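Local coordinates for protein VP1 (Merkel cell polyomavirus, PDB 4FMH) that forms the pentameric building block of the viral capsid and binds sialylated glycan receptors on its outer surface through loops of a jelly-roll domain, at residues Tyr50-Lys55 / Val259-Lys264; Ser105-Val110 / Ile125-Val130; Glu65-Tyr70 / Thr153-Thr158; Leu26-Arg31 / Ile253-Ile258; Gly146-Tyr151 / Ile164-Val169. All coordinates share one frame; numbering follows the deposited sequence. Where two conformers were deposited one is given.

Contact 1: residues Tyr50-Lys55 / Val259-Lys264; sequences YDLQPK and VGFLFK. With SIA (N-acetyl-alpha-neuraminic acid), chain U.
Part of the sialic acid pocket of VP1 is built here, where Asp-51 and Lys-264 meet beneath the N-acetylneuraminic acid. Lys-264 NZ donates to Asp-51 OD2 over 2.6 Å, a short salt bridge in which the ammonium comes in on the syn side of the carboxylate, 16° out of its plane. The two carboxylate oxygens divide the work: Asp-51 OD1 accepts from SIA N5, the sugar's amide nitrogen, at 2.8 Å, with an N-H...O angle of 163°. Lys-264 NZ in turn gives a second bond, 3.0 Å long, to SIA O4. The aliphatic chain of Lys-264 runs fully extended beyond CG, which carries the ammonium from just past the end of strand 250-263 across to both acceptors. The N-acetyl methyl, SIA C11, lies 3.7 Å from Tyr-50 CD1, an apolar contact beside the N5 bond. Deeper down, Leu-52 CD1 touches the edge of the Phe-261 ring at CE1, 4.1 Å away, and Val-110 of a neighbouring subunit packs on the same leucine. Trp-45 adds a cation-pi contact to Lys-264, while Ser-266 and Lys-268 also bond the sugar. This is a sialic acid site formed by surface loops at one end of a viral jelly roll.

Contact 2: residues Ser105-Val110 / Ile125-Val130; sequences SSLINV and IPVSGV
Pro-126 meets Val-110 and Val-127 meets Leu-107, two apolar pairs joining the 3-10 turn at 105-108 and the residues after it to the stretch leading into strand 131-138. Both segments lie in the long loop between strands 89-101 and 131-138. Taken in order, Ile-125 comes first and turns its side chain from the other segment to lie on Phe-263. Pro-126 follows, its ring lying alongside Val-110 and pointing the same way, with Pro-126 CB 3.9 Å from Val-110 CG1. At Val-127 the side chain points toward the turn. Leu-107 crosses it at about a right angle and sets one methyl, CD2, against the whole branch point, 4.1 Å from Val-127 CB and nearly as close to both CG1 and CG2. The backbone N of Val-127 donates to a water at 3.0 Å, which itself donates hydrogen bonds to Leu-107 O, at 2.6 Å, and Asn-109 O, at 2.9 Å. The carbonyl of Val-127 faces a subunit interface, where its O is bonded to Thr-218 of a neighbouring subunit. After it, Ser-128 pairs through its backbone with Phe-261 of strand 250-263. No direct hydrogen bond joins the two segments: carbon packing brings them together, and one water satisfies Val-127 N and bonds to Leu-107 O and Asn-109 O.

Contact 3: residues Glu65-Tyr70 / Thr153-Thr158; sequences ENLPAY and TQYPKT
Leu-67 lays its two methyls against one edge of the Tyr-155 ring. CD2 sits 3.8 Å from Tyr-155 CE1, and CD1 is in the ring plane, 3.9 Å from Tyr-155 CD1. The same CD1 also reaches Pro-156 CD at 3.9 Å, leucine and proline approaching tip to tip, so Leu-67 fills the corner between the aromatic edge and the pyrrolidine ring. Its chi1 of -60° puts CG anti to the carbonyl carbon, and from there both methyls face the other loop. One face of the tyrosine is taken by Thr-153 of its own segment: CG2 stands 3.5 Å above the plane, offset toward the rim. The ring is thus contacted at an edge and on one face. The contact joins the long loop ahead of strand 71-76 to the loop that precedes helix 166-170. No hydrogen bond crosses between the segments; the two loops are held here by shape and by burial of carbon, with the Tyr-155 hydroxyl bonded to Glu-198, outside both segments.

Contact 4: residues Leu26-Arg31 / Ile253-Ile258; sequences LYLNPR and ISCADI
Leu-28 meets Ile-253 and Cys-255 through one methyl. In the apolar group, Leu-28 CD1 is 4.1 Å from Ile-253 CG2. Leu-26 and Ile-253 also approach tip to tip, but Leu-26 was modelled in two conformers, and in one of them its CD2 comes closer to Ile-253 CD1 than two methyls normally do, so the detail of this pair is doubtful. The axes of the segments 26-28 and 253-258 approach to 8.7 Å at 41°, too distant for backbone pairing. Both strands belong to the jelly roll, and their side chains meet in its core, between the facing sheets; Phe-278 and Val-280 of strand 269-287 pack on Ile-253 from the same core. Contacts with sulfur and backbone also fall to Leu-28. Its CD1 is 3.8 Å from Cys-255 SG, with Leu-28 CB at 4.0 Å from the same sulfur, and CD1 rests 3.6 Å from the carbonyl oxygen of Ile-253. Ala-73 and Phe-135, on strands 71-76 and 131-138, pack against Leu-28 and Cys-255 respectively.

Contact 5: residues Gly146-Tyr151 / Ile164-Val169; sequences GLVLDY and ITIETV
Ile-166 CD1 presses on the backbone of Gly-146, 3.6 Å from its C and 3.8 Å from its CA, with Leu-147 N at 3.8 Å from the same methyl. This apolar contact is supplied from the helix by a single side chain. The extended isoleucine chain (chi2 -178°) delivers CD1 there, and the absence of a side chain on Gly-146 matters, since a CB would run into Ile-166 CG1. Val-148 CG1 is a looser neighbour, 4.4 Å from Ile-166 CD1, and Met-174 packs on this valine too. Polar bonds do not cross between the segments; they shape the helical side. Thr-165 holds the N-cap position without a capping bond from its own side chain; its backbone N instead donates to Thr-168 OG1, 3.0 Å away and nearly straight at 167°. This is one half of a capping box, the N3 side chain accepting from the N-cap NH. Thr-168 OG1 is further bonded to Thr-158, tying the start of the helix to the preceding loop. The arrangement is that of a short helix, 166-170, resting on the end of strand 142-146 through Ile-166, in a region outside the main jelly-roll sheet.

Overall arrangement
All five contacts are largely buried, but they lie at different depths. Contact 4 is the core one, its centre about 5 Å from the chain's centre, and purely apolar inside the jelly roll; contact 1, its centre about 20 Å out, uses the far end of the same strand 250-263 and turns to charge where it meets the sugar. Contact 2 touches contact 1 through a probable Phe-261 N to Ser-128 O bond and adds a bridging water to its apolar packing. Contacts 3 and 5, centres about 10 Å apart, touch each other and tie together loops and the short helix. Contact 3 also bridges to contacts 1 and 4 through probable backbone bonds of Glu-65 and Ala-69.

Contact 1: residues Tyr50-Lys55 / Val259-Lys264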
# COMPACT_ATOMS: atom_id res chain seq x y z
N TYR B 50 19.02 24.99 -2.18
CA TYR B 50 19.41 25.71 -0.96
C TYR B 50 18.30 25.51 0.08
O TYR B 50 17.49 24.59 -0.04
CB TYR B 50 19.68 27.20 -1.24
CG TYR B 50 21.01 27.50 -1.90
CD1 TYR B 50 21.93 26.49 -2.19
CD2 TYR B 50 21.37 28.82 -2.19
CE1 TYR B 50 23.16 26.78 -2.77
CE2 TYR B 50 22.60 29.12 -2.77
CZ TYR B 50 23.48 28.09 -3.06
OH TYR B 50 24.69 28.39 -3.64
N ASP B 51 18.26 26.35 1.10
CA ASP B 51 17.28 26.17 2.16
C ASP B 51 15.91 26.72 1.77
O ASP B 51 15.77 27.88 1.38
CB ASP B 51 17.78 26.78 3.47
CG ASP B 51 19.10 26.17 3.91
OD1 ASP B 51 19.98 26.93 4.39
OD2 ASP B 51 19.27 24.94 3.77
N LEU B 52 14.91 25.85 1.85
CA LEU B 52 13.55 26.21 1.48
C LEU B 52 12.81 26.78 2.69
O LEU B 52 12.73 26.13 3.74
CB LEU B 52 12.81 24.98 0.92
CG LEU B 52 13.35 24.46 -0.42
CD1 LEU B 52 13.07 22.98 -0.58
CD2 LEU B 52 12.80 25.25 -1.60
N GLN B 53 12.30 27.99 2.53
CA GLN B 53 11.63 28.71 3.62
C GLN B 53 10.50 29.58 3.09
O GLN B 53 10.67 30.23 2.06
CB GLN B 53 12.61 29.63 4.35
CG GLN B 53 13.80 28.98 5.02
CD GLN B 53 14.56 29.95 5.90
OE1 GLN B 53 14.17 30.21 7.04
NE2 GLN B 53 15.66 30.49 5.38
N PRO B 54 9.38 29.63 3.81
CA PRO B 54 8.38 30.67 3.55
C PRO B 54 8.97 32.04 3.89
O PRO B 54 9.57 32.20 4.96
CB PRO B 54 7.25 30.35 4.54
CG PRO B 54 7.55 29.01 5.08
CD PRO B 54 9.02 28.81 4.98
N LYS B 55 8.81 33.01 3.00
CA LYS B 55 9.35 34.36 3.21
C LYS B 55 8.75 35.04 4.45
O LYS B 55 9.43 35.78 5.14
CB LYS B 55 9.12 35.22 1.96
CG LYS B 55 9.72 36.62 2.01
CD LYS B 55 9.57 37.30 0.66
CE LYS B 55 9.65 38.82 0.78
NZ LYS B 55 9.33 39.49 -0.52
N VAL B 259 13.78 13.07 -3.95
CA VAL B 259 13.72 11.93 -3.01
C VAL B 259 13.50 12.35 -1.55
O VAL B 259 13.48 11.50 -0.66
CB VAL B 259 14.97 11.03 -3.10
CG1 VAL B 259 15.00 10.30 -4.44
CG2 VAL B 259 16.26 11.83 -2.86
N GLY B 260 13.35 13.65 -1.32
CA GLY B 260 13.06 14.12 0.04
C GLY B 260 13.97 15.23 0.52
O GLY B 260 14.78 15.75 -0.24
N PHE B 261 13.82 15.57 1.80
CA PHE B 261 14.56 16.66 2.42
C PHE B 261 15.79 16.18 3.16
O PHE B 261 15.76 15.13 3.82
CB PHE B 261 13.70 17.40 3.46
CG PHE B 261 12.51 18.11 2.90
CD1 PHE B 261 12.65 19.32 2.22
CD2 PHE B 261 11.22 17.60 3.08
CE1 PHE B 261 11.54 20.00 1.73
CE2 PHE B 261 10.10 18.27 2.59
CZ PHE B 261 10.27 19.47 1.91
N LEU B 262 16.87 16.96 3.06
CA LEU B 262 17.97 16.88 4.00
C LEU B 262 17.63 17.82 5.15
O LEU B 262 17.44 19.02 4.96
CB LEU B 262 19.28 17.31 3.34
CG LEU B 262 20.56 17.23 4.19
CD1 LEU B 262 20.93 15.78 4.55
CD2 LEU B 262 21.72 17.93 3.49
N PHE B 263 17.51 17.25 6.34
CA PHE B 263 17.17 18.00 7.55
C PHE B 263 18.43 18.44 8.26
O PHE B 263 19.18 17.60 8.76
CB PHE B 263 16.34 17.13 8.49
CG PHE B 263 14.92 16.90 8.01
CD1 PHE B 263 14.63 15.90 7.10
CD2 PHE B 263 13.89 17.70 8.49
CE1 PHE B 263 13.31 15.69 6.66
CE2 PHE B 263 12.57 17.50 8.06
CZ PHE B 263 12.29 16.50 7.14
N LYS B 264 18.66 19.75 8.30
CA LYS B 264 19.87 20.30 8.89
C LYS B 264 19.65 20.68 10.36
O LYS B 264 18.54 21.04 10.74
CB LYS B 264 20.34 21.52 8.08
CG LYS B 264 20.55 21.22 6.59
CD LYS B 264 20.88 22.49 5.82
CE LYS B 264 21.18 22.16 4.36
NZ LYS B 264 21.32 23.39 3.53
C1 SIA U . 22.21 26.77 8.57
C2 SIA U . 23.64 26.82 8.01
C3 SIA U . 23.91 25.52 7.22
C4 SIA U . 23.25 25.46 5.84
C5 SIA U . 23.50 26.73 5.04
C6 SIA U . 23.19 28.00 5.85
C7 SIA U . 23.64 29.25 5.07
C8 SIA U . 23.03 30.57 5.57
C9 SIA U . 23.65 31.08 6.87
C10 SIA U . 23.29 26.66 2.59
C11 SIA U . 22.33 26.58 1.44
N5 SIA U . 22.73 26.67 3.81
O1A SIA U . 21.72 25.66 8.88
O1B SIA U . 21.57 27.83 8.72
O4 SIA U . 23.73 24.34 5.08
O6 SIA U . 23.83 27.96 7.14
O7 SIA U . 25.07 29.33 5.05
O8 SIA U . 23.17 31.59 4.58
O9 SIA U . 22.78 30.71 7.95
O10 SIA U . 24.49 26.72 2.41

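Contact 2: residues Ser105-Val110 / Ile125-Val130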
# COMPACT_ATOMS: atom_id res chain seq x y z
N SER B 105 20.72 3.47 -2.44
CA SER B 105 21.40 3.01 -1.23
C SER B 105 22.08 4.14 -0.44
O SER B 105 22.22 4.05 0.78
CB SER B 105 22.43 1.93 -1.57
OG SER B 105 23.49 2.46 -2.33
N SER B 106 22.49 5.21 -1.12
CA SER B 106 23.11 6.36 -0.46
C SER B 106 22.20 6.97 0.61
O SER B 106 22.69 7.64 1.51
CB SER B 106 23.50 7.44 -1.47
OG SER B 106 22.36 8.18 -1.89
N LEU B 107 20.89 6.74 0.50
CA LEU B 107 19.94 7.35 1.43
C LEU B 107 19.86 6.66 2.80
O LEU B 107 19.13 7.13 3.69
CB LEU B 107 18.55 7.49 0.79
CG LEU B 107 18.46 8.27 -0.54
CD1 LEU B 107 17.02 8.34 -1.05
CD2 LEU B 107 19.08 9.67 -0.41
N ILE B 108 20.61 5.58 3.01
CA ILE B 108 20.70 4.99 4.36
C ILE B 108 21.63 5.80 5.28
O ILE B 108 21.69 5.53 6.48
CB ILE B 108 21.12 3.50 4.38
CG1 ILE B 108 22.61 3.34 4.06
CG2 ILE B 108 20.23 2.65 3.47
CD1 ILE B 108 23.23 2.09 4.71
N ASN B 109 22.35 6.76 4.72
CA ASN B 109 23.24 7.63 5.49
C ASN B 109 22.44 8.49 6.48
O ASN B 109 21.70 9.38 6.08
CB ASN B 109 24.09 8.50 4.56
CG ASN B 109 25.11 9.35 5.30
OD1 ASN B 109 24.96 9.63 6.50
ND2 ASN B 109 26.16 9.76 4.60
N VAL B 110 22.58 8.19 7.77
CA VAL B 110 21.89 8.96 8.82
C VAL B 110 22.89 9.68 9.74
O VAL B 110 22.61 9.93 10.91
CB VAL B 110 20.90 8.09 9.65
CG1 VAL B 110 19.69 7.65 8.79
CG2 VAL B 110 21.62 6.88 10.29
N ILE B 125 17.75 12.54 11.08
CA ILE B 125 16.51 12.29 10.35
C ILE B 125 16.91 11.94 8.92
O ILE B 125 17.54 12.76 8.24
CB ILE B 125 15.56 13.52 10.35
CG1 ILE B 125 15.17 13.90 11.79
CG2 ILE B 125 14.31 13.23 9.50
CD1 ILE B 125 14.58 15.29 11.93
N PRO B 126 16.56 10.72 8.46
CA PRO B 126 16.93 10.33 7.10
C PRO B 126 16.21 11.17 6.05
O PRO B 126 15.15 11.74 6.33
CB PRO B 126 16.47 8.86 7.01
CG PRO B 126 15.50 8.67 8.10
CD PRO B 126 15.78 9.68 9.16
N VAL B 127 16.81 11.25 4.87
CA VAL B 127 16.19 11.88 3.71
C VAL B 127 14.77 11.32 3.53
O VAL B 127 14.59 10.12 3.31
CB VAL B 127 17.07 11.73 2.44
CG1 VAL B 127 16.37 12.32 1.23
CG2 VAL B 127 18.43 12.42 2.66
N SER B 128 13.78 12.20 3.60
CA SER B 128 12.38 11.80 3.62
C SER B 128 11.48 13.00 3.36
O SER B 128 11.95 14.14 3.32
CB SER B 128 12.02 11.17 4.97
OG SER B 128 12.39 12.01 6.04
N GLY B 129 10.20 12.75 3.16
CA GLY B 129 9.24 13.82 2.89
C GLY B 129 8.83 13.87 1.43
O GLY B 129 8.51 12.84 0.83
N VAL B 130 8.84 15.08 0.87
CA VAL B 130 8.34 15.29 -0.49
C VAL B 130 9.10 14.45 -1.52
O VAL B 130 10.33 14.57 -1.64
CB VAL B 130 8.37 16.78 -0.90
CG1 VAL B 130 7.96 16.95 -2.36
CG2 VAL B 130 7.45 17.61 0.03
O HOH W 1 19.25 9.55 4.63

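Contact 3: residues Glu65-Tyr70 / Thr153-Thr158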
# COMPACT_ATOMS: atom_id res chain seq x y z
N GLU B 65 18.25 28.50 -7.10
CA GLU B 65 18.77 27.36 -6.36
C GLU B 65 17.67 26.61 -5.59
O GLU B 65 17.89 25.49 -5.14
CB GLU B 65 19.88 27.78 -5.40
CG GLU B 65 21.20 28.18 -6.08
CD GLU B 65 21.18 29.56 -6.73
OE1 GLU B 65 20.29 30.39 -6.41
OE2 GLU B 65 22.07 29.82 -7.57
N ASN B 66 16.50 27.22 -5.48
CA ASN B 66 15.36 26.62 -4.78
C ASN B 66 14.27 26.10 -5.70
O ASN B 66 13.14 25.81 -5.26
CB ASN B 66 14.80 27.59 -3.74
CG ASN B 66 15.61 27.61 -2.46
OD1 ASN B 66 16.54 26.82 -2.29
ND2 ASN B 66 15.26 28.51 -1.55
N LEU B 67 14.61 25.95 -6.98
CA LEU B 67 13.66 25.55 -8.00
C LEU B 67 14.13 24.30 -8.78
O LEU B 67 14.68 24.42 -9.89
CB LEU B 67 13.38 26.73 -8.95
CG LEU B 67 12.80 28.01 -8.31
CD1 LEU B 67 12.84 29.21 -9.25
CD2 LEU B 67 11.37 27.78 -7.77
N PRO B 68 13.92 23.09 -8.19
CA PRO B 68 14.24 21.86 -8.91
C PRO B 68 13.56 21.85 -10.27
O PRO B 68 12.40 22.28 -10.41
CB PRO B 68 13.67 20.75 -8.00
CG PRO B 68 13.75 21.35 -6.62
CD PRO B 68 13.42 22.82 -6.82
N ALA B 69 14.29 21.38 -11.27
CA ALA B 69 13.82 21.43 -12.65
C ALA B 69 13.94 20.04 -13.29
O ALA B 69 14.64 19.17 -12.77
CB ALA B 69 14.64 22.47 -13.43
N TYR B 70 13.24 19.85 -14.40
CA TYR B 70 13.29 18.60 -15.14
C TYR B 70 14.66 18.36 -15.75
O TYR B 70 15.36 19.31 -16.13
CB TYR B 70 12.22 18.58 -16.24
CG TYR B 70 10.81 18.44 -15.70
CD1 TYR B 70 10.31 17.20 -15.31
CD2 TYR B 70 10.00 19.57 -15.55
CE1 TYR B 70 9.01 17.08 -14.80
CE2 TYR B 70 8.72 19.46 -15.04
CZ TYR B 70 8.23 18.22 -14.66
OH TYR B 70 6.94 18.14 -14.15
N THR B 153 3.64 34.52 -7.16
CA THR B 153 5.05 34.18 -7.06
C THR B 153 5.85 34.89 -8.16
O THR B 153 5.45 34.89 -9.34
CB THR B 153 5.28 32.65 -7.16
OG1 THR B 153 4.42 31.96 -6.24
CG2 THR B 153 6.72 32.29 -6.85
N GLN B 154 6.96 35.50 -7.77
CA GLN B 154 7.82 36.23 -8.71
C GLN B 154 9.06 35.42 -8.99
O GLN B 154 10.05 35.50 -8.25
CB GLN B 154 8.17 37.63 -8.17
CG GLN B 154 6.95 38.46 -7.79
CD GLN B 154 7.26 39.93 -7.58
OE1 GLN B 154 8.40 40.32 -7.31
NE2 GLN B 154 6.23 40.77 -7.70
N TYR B 155 9.00 34.60 -10.03
CA TYR B 155 10.13 33.75 -10.41
C TYR B 155 11.23 34.61 -11.03
O TYR B 155 10.93 35.66 -11.60
CB TYR B 155 9.67 32.64 -11.36
CG TYR B 155 8.75 31.64 -10.68
CD1 TYR B 155 9.26 30.63 -9.88
CD2 TYR B 155 7.36 31.73 -10.83
CE1 TYR B 155 8.41 29.71 -9.23
CE2 TYR B 155 6.50 30.81 -10.20
CZ TYR B 155 7.04 29.81 -9.40
OH TYR B 155 6.19 28.92 -8.77
N PRO B 156 12.50 34.20 -10.89
CA PRO B 156 13.58 34.99 -11.49
C PRO B 156 13.37 35.09 -12.99
O PRO B 156 12.99 34.09 -13.63
CB PRO B 156 14.84 34.17 -11.18
CG PRO B 156 14.45 33.28 -10.03
CD PRO B 156 13.01 32.97 -10.24
N LYS B 157 13.58 36.28 -13.53
CA LYS B 157 13.37 36.56 -14.95
C LYS B 157 14.31 35.74 -15.82
O LYS B 157 15.51 35.65 -15.54
CB LYS B 157 13.53 38.05 -15.24
CG LYS B 157 12.34 38.92 -14.84
CD LYS B 157 12.49 39.51 -13.44
CE LYS B 157 11.28 40.36 -13.04
NZ LYS B 157 11.10 41.54 -13.93
N THR B 158 13.76 35.14 -16.87
CA THR B 158 14.54 34.36 -17.84
C THR B 158 15.65 35.22 -18.47
O THR B 158 16.77 34.75 -18.64
CB THR B 158 13.62 33.75 -18.93
OG1 THR B 158 12.59 32.98 -18.31
CG2 THR B 158 14.40 32.85 -19.88

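Contact 4: residues Leu26-Arg31 / Ile253-Ile258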
# COMPACT_ATOMS: atom_id res chain seq x y z
N LEU B 26 21.81 5.86 -21.50
CA LEU B 26 22.21 7.15 -20.95
C LEU B 26 21.83 7.23 -19.49
O LEU B 26 21.10 6.39 -18.96
CB LEU B 26 21.57 8.32 -21.71
CG LEU B 26 20.04 8.45 -21.65
CD1 LEU B 26 19.59 9.91 -21.60
CD2 LEU B 26 19.41 7.73 -22.83
N TYR B 27 22.34 8.28 -18.85
CA TYR B 27 21.94 8.64 -17.51
C TYR B 27 21.74 10.15 -17.48
O TYR B 27 22.35 10.89 -18.26
CB TYR B 27 22.98 8.19 -16.47
CG TYR B 27 24.32 8.87 -16.59
CD1 TYR B 27 24.57 10.09 -15.95
CD2 TYR B 27 25.36 8.29 -17.33
CE1 TYR B 27 25.80 10.73 -16.06
CE2 TYR B 27 26.60 8.92 -17.44
CZ TYR B 27 26.81 10.13 -16.80
OH TYR B 27 28.03 10.76 -16.90
N LEU B 28 20.88 10.60 -16.58
CA LEU B 28 20.63 12.01 -16.39
C LEU B 28 20.82 12.35 -14.93
O LEU B 28 20.13 11.81 -14.06
CB LEU B 28 19.20 12.38 -16.83
CG LEU B 28 18.91 12.43 -18.34
CD1 LEU B 28 17.40 12.53 -18.60
CD2 LEU B 28 19.65 13.59 -19.00
N ASN B 29 21.77 13.24 -14.65
CA ASN B 29 21.96 13.73 -13.28
C ASN B 29 20.88 14.74 -12.90
O ASN B 29 20.36 15.45 -13.77
CB ASN B 29 23.35 14.33 -13.09
CG ASN B 29 24.38 13.28 -12.75
OD1 ASN B 29 24.17 12.45 -11.86
ND2 ASN B 29 25.50 13.31 -13.46
N PRO B 30 20.54 14.81 -11.60
CA PRO B 30 19.41 15.65 -11.17
C PRO B 30 19.73 17.14 -11.23
O PRO B 30 20.89 17.54 -11.06
CB PRO B 30 19.17 15.20 -9.73
CG PRO B 30 20.49 14.72 -9.26
CD PRO B 30 21.15 14.10 -10.46
N ARG B 31 18.70 17.95 -11.49
CA ARG B 31 18.85 19.40 -11.58
C ARG B 31 17.96 20.07 -10.52
O ARG B 31 16.93 20.68 -10.83
CB ARG B 31 18.53 19.90 -13.00
CG ARG B 31 19.39 19.26 -14.12
CD ARG B 31 20.89 19.46 -13.90
NE ARG B 31 21.70 18.85 -14.96
CZ ARG B 31 22.85 18.20 -14.74
NH1 ARG B 31 23.33 18.06 -13.51
NH2 ARG B 31 23.52 17.68 -15.76
N ILE B 253 14.54 12.15 -23.87
CA ILE B 253 14.46 11.48 -22.58
C ILE B 253 14.39 12.54 -21.49
O ILE B 253 15.26 13.41 -21.41
CB ILE B 253 15.69 10.56 -22.36
CG1 ILE B 253 15.87 9.65 -23.59
CG2 ILE B 253 15.58 9.83 -21.01
CD1 ILE B 253 16.06 8.19 -23.30
N SER B 254 13.34 12.47 -20.67
CA SER B 254 13.07 13.48 -19.65
C SER B 254 12.80 12.80 -18.32
O SER B 254 12.26 11.69 -18.29
CB SER B 254 11.84 14.30 -20.02
OG SER B 254 11.91 14.76 -21.36
N CYS B 255 13.14 13.47 -17.22
CA CYS B 255 12.83 12.90 -15.90
C CYS B 255 12.97 13.90 -14.75
O CYS B 255 13.47 15.02 -14.92
CB CYS B 255 13.69 11.66 -15.64
SG CYS B 255 15.44 12.00 -15.41
N ALA B 256 12.51 13.47 -13.58
CA ALA B 256 12.70 14.21 -12.34
C ALA B 256 12.60 13.20 -11.22
O ALA B 256 11.70 12.35 -11.24
CB ALA B 256 11.64 15.29 -12.17
N ASP B 257 13.52 13.27 -10.26
CA ASP B 257 13.47 12.37 -9.11
C ASP B 257 13.87 13.05 -7.81
O ASP B 257 15.01 12.94 -7.36
CB ASP B 257 14.31 11.11 -9.36
CG ASP B 257 13.74 10.26 -10.48
OD1 ASP B 257 12.73 9.54 -10.23
OD2 ASP B 257 14.28 10.32 -11.61
N ILE B 258 12.91 13.76 -7.21
CA ILE B 258 13.07 14.36 -5.89
C ILE B 258 12.82 13.27 -4.86
O ILE B 258 11.79 12.60 -4.90
CB ILE B 258 12.11 15.55 -5.68
CG1 ILE B 258 12.42 16.65 -6.70
CG2 ILE B 258 12.21 16.08 -4.23
CD1 ILE B 258 11.32 17.73 -6.84

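Contact 5: residues Gly146-Tyr151 / Ile164-Val169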
# COMPACT_ATOMS: atom_id res chain seq x y z
N GLY B 146 1.57 24.64 -17.80
CA GLY B 146 1.92 25.44 -16.62
C GLY B 146 0.78 25.54 -15.62
O GLY B 146 -0.38 25.77 -16.01
N LEU B 147 1.11 25.39 -14.34
CA LEU B 147 0.15 25.58 -13.25
C LEU B 147 0.93 25.77 -11.97
O LEU B 147 1.81 24.96 -11.66
CB LEU B 147 -0.82 24.38 -13.12
CG LEU B 147 -2.01 24.48 -12.16
CD1 LEU B 147 -3.15 23.57 -12.65
CD2 LEU B 147 -1.64 24.14 -10.70
N VAL B 148 0.62 26.83 -11.24
CA VAL B 148 1.35 27.12 -10.01
C VAL B 148 0.45 27.20 -8.78
O VAL B 148 -0.74 27.53 -8.88
CB VAL B 148 2.19 28.41 -10.13
CG1 VAL B 148 3.29 28.24 -11.18
CG2 VAL B 148 1.30 29.61 -10.45
N LEU B 149 1.04 26.90 -7.63
CA LEU B 149 0.38 27.05 -6.34
C LEU B 149 -0.09 28.49 -6.12
O LEU B 149 -1.23 28.72 -5.71
CB LEU B 149 1.33 26.64 -5.21
CG LEU B 149 0.74 26.44 -3.81
CD1 LEU B 149 -0.05 25.14 -3.73
CD2 LEU B 149 1.85 26.43 -2.78
N ASP B 150 0.77 29.46 -6.44
CA ASP B 150 0.48 30.87 -6.17
C ASP B 150 0.87 31.73 -7.37
O ASP B 150 2.05 31.85 -7.69
CB ASP B 150 1.22 31.30 -4.89
CG ASP B 150 0.99 32.76 -4.52
OD1 ASP B 150 0.22 33.47 -5.20
OD2 ASP B 150 1.62 33.20 -3.52
N TYR B 151 -0.13 32.33 -8.02
CA TYR B 151 0.11 33.12 -9.24
C TYR B 151 0.94 34.38 -8.96
O TYR B 151 1.52 34.95 -9.88
CB TYR B 151 -1.21 33.49 -9.94
CG TYR B 151 -1.81 34.80 -9.50
CD1 TYR B 151 -1.52 35.99 -10.18
CD2 TYR B 151 -2.65 34.87 -8.39
CE1 TYR B 151 -2.06 37.20 -9.78
CE2 TYR B 151 -3.20 36.07 -7.98
CZ TYR B 151 -2.90 37.24 -8.68
OH TYR B 151 -3.44 38.43 -8.26
N ILE B 164 12.76 29.07 -17.27
CA ILE B 164 11.58 29.38 -18.08
C ILE B 164 10.32 29.07 -17.28
O ILE B 164 10.11 27.95 -16.84
CB ILE B 164 11.59 28.59 -19.41
CG1 ILE B 164 12.75 29.07 -20.29
CG2 ILE B 164 10.25 28.77 -20.16
CD1 ILE B 164 13.31 28.01 -21.20
N THR B 165 9.49 30.09 -17.07
CA THR B 165 8.24 29.93 -16.34
C THR B 165 7.07 30.50 -17.15
O THR B 165 7.24 30.86 -18.32
CB THR B 165 8.31 30.57 -14.92
OG1 THR B 165 8.52 31.99 -15.04
CG2 THR B 165 9.44 29.96 -14.09
N ILE B 166 5.88 30.56 -16.55
CA ILE B 166 4.67 30.95 -17.26
C ILE B 166 4.76 32.38 -17.81
O ILE B 166 4.38 32.64 -18.96
CB ILE B 166 3.39 30.75 -16.40
CG1 ILE B 166 3.20 29.26 -16.07
CG2 ILE B 166 2.15 31.29 -17.13
CD1 ILE B 166 1.93 28.94 -15.26
N GLU B 167 5.28 33.31 -17.00
CA GLU B 167 5.47 34.69 -17.46
C GLU B 167 6.34 34.74 -18.73
O GLU B 167 6.09 35.54 -19.63
CB GLU B 167 6.06 35.56 -16.34
CG GLU B 167 6.18 37.05 -16.70
CD GLU B 167 6.43 37.96 -15.50
OE1 GLU B 167 6.37 37.49 -14.34
OE2 GLU B 167 6.69 39.16 -15.74
N THR B 168 7.35 33.87 -18.79
CA THR B 168 8.21 33.75 -19.97
C THR B 168 7.41 33.44 -21.24
O THR B 168 7.62 34.08 -22.27
CB THR B 168 9.30 32.67 -19.79
OG1 THR B 168 9.87 32.76 -18.48
CG2 THR B 168 10.40 32.83 -20.85
N VAL B 169 6.52 32.46 -21.18
CA VAL B 169 5.77 32.04 -22.36
C VAL B 169 4.62 33.00 -22.71
O VAL B 169 4.31 33.17 -23.89
CB VAL B 169 5.26 30.56 -22.28
CG1 VAL B 169 6.41 29.62 -21.94
CG2 VAL B 169 4.14 30.42 -21.27